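Local coordinates for fibronectin type III domain-containing protein (Simiduia agarivorans, PDB 6P2K) that probably hydrolyses xyloglucan or related beta-glucans through its glycoside hydrolase family 74 part, which has seven-bladed beta-propellers, at residues I105-P109 / F171-N177. Numbering follows the deposited sequence.
Sequences IAFKP and FDQSNAN
The Phe-171 ring lies against the backbone of Phe-107 and Lys-108 on strand 102-108. One face takes the CA of Lys-108, a CH-pi contact 3.8 Å from the ring centroid and 15° off the ring normal. The carbonyl O of Phe-107 sits over the same face near the rim, 3.1 Å from Phe-171 CD1, and Ala-106 CB meets the ring edge at CE1. Pro-109 packs beside the ring, with CD 3.6 Å from Phe-171 CD2. Pro-109 CD also touches Ala-176 CB. The side chain of Gln-173, bent at chi2, brings NE2 to 3.7 Å from Pro-109 CG. Lys-108 runs alongside Ala-176, its chain extended from chi1 (178°) onward, and its NZ gives a 3.0 Å hydrogen bond to Asn-177 OD1. The ammonium approaches from 45° above the amide plane, away from the lone-pair directions. Behind these contacts, a type I turn from Asp-172 to Asn-175 shapes the loop; Asp-172 OD1 accepts from Ser-174 N at 2.9 Å, an Asx turn. Ile-116 of strand 114-119 also touches Phe-171, while Phe-107 turns away to pack on Ala-64 and Thr-66 of strand 60-66. The contact thus joins the first strands of two consecutive four-stranded antiparallel sheets and the loop to the second strand of the later one, the blade-to-blade packing of a seven-bladed beta-propeller in the family 74 part of the protein.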
loop_
_atom_site.group_PDB
_atom_site.type_symbol
_atom_site.label_atom_id
_atom_site.label_comp_id
_atom_site.label_asym_id
_atom_site.label_seq_id
_atom_site.Cartn_x
_atom_site.Cartn_y
_atom_site.Cartn_z
ATOM N N ILE B 105 62.992 -5.181 2.643
ATOM C CA ILE B 105 63.982 -5.286 3.712
ATOM C C ILE B 105 64.055 -6.745 4.142
ATOM O O ILE B 105 63.024 -7.374 4.400
ATOM C CB ILE B 105 63.647 -4.386 4.919
ATOM C CG1 ILE B 105 63.294 -2.970 4.463
ATOM C CG2 ILE B 105 64.816 -4.344 5.888
ATOM C CD1 ILE B 105 62.157 -2.345 5.250
ATOM N N ALA B 106 65.272 -7.285 4.216
ATOM C CA ALA B 106 65.470 -8.684 4.568
ATOM C C ALA B 106 66.672 -8.820 5.490
ATOM O O ALA B 106 67.698 -8.163 5.290
ATOM C CB ALA B 106 65.666 -9.554 3.319
ATOM N N PHE B 107 66.540 -9.683 6.494
ATOM C CA PHE B 107 67.586 -9.936 7.472
ATOM C C PHE B 107 68.260 -11.278 7.204
ATOM O O PHE B 107 67.693 -12.173 6.574
ATOM C CB PHE B 107 67.019 -9.921 8.895
ATOM C CG PHE B 107 66.381 -8.618 9.283
ATOM C CD1 PHE B 107 65.046 -8.377 9.012
ATOM C CD2 PHE B 107 67.117 -7.638 9.924
ATOM C CE1 PHE B 107 64.457 -7.183 9.371
ATOM C CE2 PHE B 107 66.533 -6.441 10.284
ATOM C CZ PHE B 107 65.200 -6.214 10.007
ATOM N N LYS B 108 69.480 -11.409 7.703
ATOM C CA LYS B 108 70.219 -12.657 7.551
ATOM C C LYS B 108 69.804 -13.639 8.642
ATOM O O LYS B 108 69.720 -13.254 9.813
ATOM C CB LYS B 108 71.721 -12.398 7.614
ATOM C CG LYS B 108 72.585 -13.645 7.524
ATOM C CD LYS B 108 74.045 -13.275 7.304
ATOM C CE LYS B 108 74.971 -14.439 7.614
ATOM N NZ LYS B 108 76.407 -14.055 7.479
ATOM N N PRO B 109 69.522 -14.895 8.301
ATOM C CA PRO B 109 69.160 -15.874 9.334
ATOM C C PRO B 109 70.313 -16.102 10.301
ATOM O O PRO B 109 71.447 -16.358 9.893
ATOM C CB PRO B 109 68.837 -17.138 8.527
ATOM C CG PRO B 109 68.518 -16.640 7.149
ATOM C CD PRO B 109 69.413 -15.456 6.945
ATOM N N PHE B 171 66.674 -14.791 1.675
ATOM C CA PHE B 171 67.828 -15.569 2.096
ATOM C C PHE B 171 67.535 -17.067 2.020
ATOM O O PHE B 171 66.383 -17.505 1.969
ATOM C CB PHE B 171 68.229 -15.211 3.528
ATOM C CG PHE B 171 69.004 -13.934 3.645
ATOM C CD1 PHE B 171 68.358 -12.710 3.592
ATOM C CD2 PHE B 171 70.378 -13.957 3.827
ATOM C CE1 PHE B 171 69.070 -11.532 3.708
ATOM C CE2 PHE B 171 71.095 -12.782 3.944
ATOM C CZ PHE B 171 70.440 -11.567 3.884
ATOM N N ASP B 172 68.610 -17.854 2.024
ATOM C CA ASP B 172 68.528 -19.305 2.137
ATOM C C ASP B 172 68.595 -19.658 3.619
ATOM O O ASP B 172 69.633 -19.471 4.262
ATOM C CB ASP B 172 69.654 -19.971 1.345
ATOM C CG ASP B 172 69.653 -21.494 1.464
ATOM O OD1 ASP B 172 68.819 -22.056 2.203
ATOM O OD2 ASP B 172 70.489 -22.139 0.796
ATOM N N GLN B 173 67.492 -20.180 4.158
ATOM C CA GLN B 173 67.437 -20.499 5.581
ATOM C C GLN B 173 68.449 -21.566 5.980
ATOM O O GLN B 173 68.815 -21.642 7.158
ATOM C CB GLN B 173 66.029 -20.959 5.965
ATOM C CG GLN B 173 64.950 -19.900 5.786
ATOM C CD GLN B 173 65.126 -18.722 6.719
ATOM O OE1 GLN B 173 65.308 -18.893 7.923
ATOM N NE2 GLN B 173 65.078 -17.515 6.165
ATOM N N SER B 174 68.909 -22.385 5.035
ATOM C CA SER B 174 69.818 -23.483 5.342
ATOM C C SER B 174 71.290 -23.119 5.177
ATOM O O SER B 174 72.154 -23.919 5.555
ATOM C CB SER B 174 69.481 -24.698 4.469
ATOM O OG SER B 174 68.470 -25.489 5.073
ATOM N N ASN B 175 71.596 -21.951 4.610
ATOM C CA ASN B 175 72.954 -21.403 4.645
ATOM C C ASN B 175 72.830 -19.900 4.442
ATOM O O ASN B 175 72.577 -19.443 3.322
ATOM C CB ASN B 175 73.850 -22.035 3.589
ATOM C CG ASN B 175 75.291 -21.562 3.696
ATOM O OD1 ASN B 175 75.753 -21.166 4.765
ATOM N ND2 ASN B 175 76.011 -21.611 2.580
ATOM N N ALA B 176 73.042 -19.141 5.519
ATOM C CA ALA B 176 72.597 -17.755 5.603
ATOM C C ALA B 176 73.345 -16.801 4.683
ATOM O O ALA B 176 72.887 -15.668 4.504
ATOM C CB ALA B 176 72.712 -17.274 7.049
ATOM N N ASN B 177 74.473 -17.203 4.106
ATOM C CA ASN B 177 75.206 -16.314 3.216
ATOM C C ASN B 177 74.748 -16.421 1.768
ATOM O O ASN B 177 75.303 -15.738 0.903
ATOM C CB ASN B 177 76.709 -16.586 3.327
ATOM C CG ASN B 177 77.259 -16.216 4.691
ATOM O OD1 ASN B 177 77.567 -15.054 4.957
ATOM N ND2 ASN B 177 77.397 -17.211 5.559
#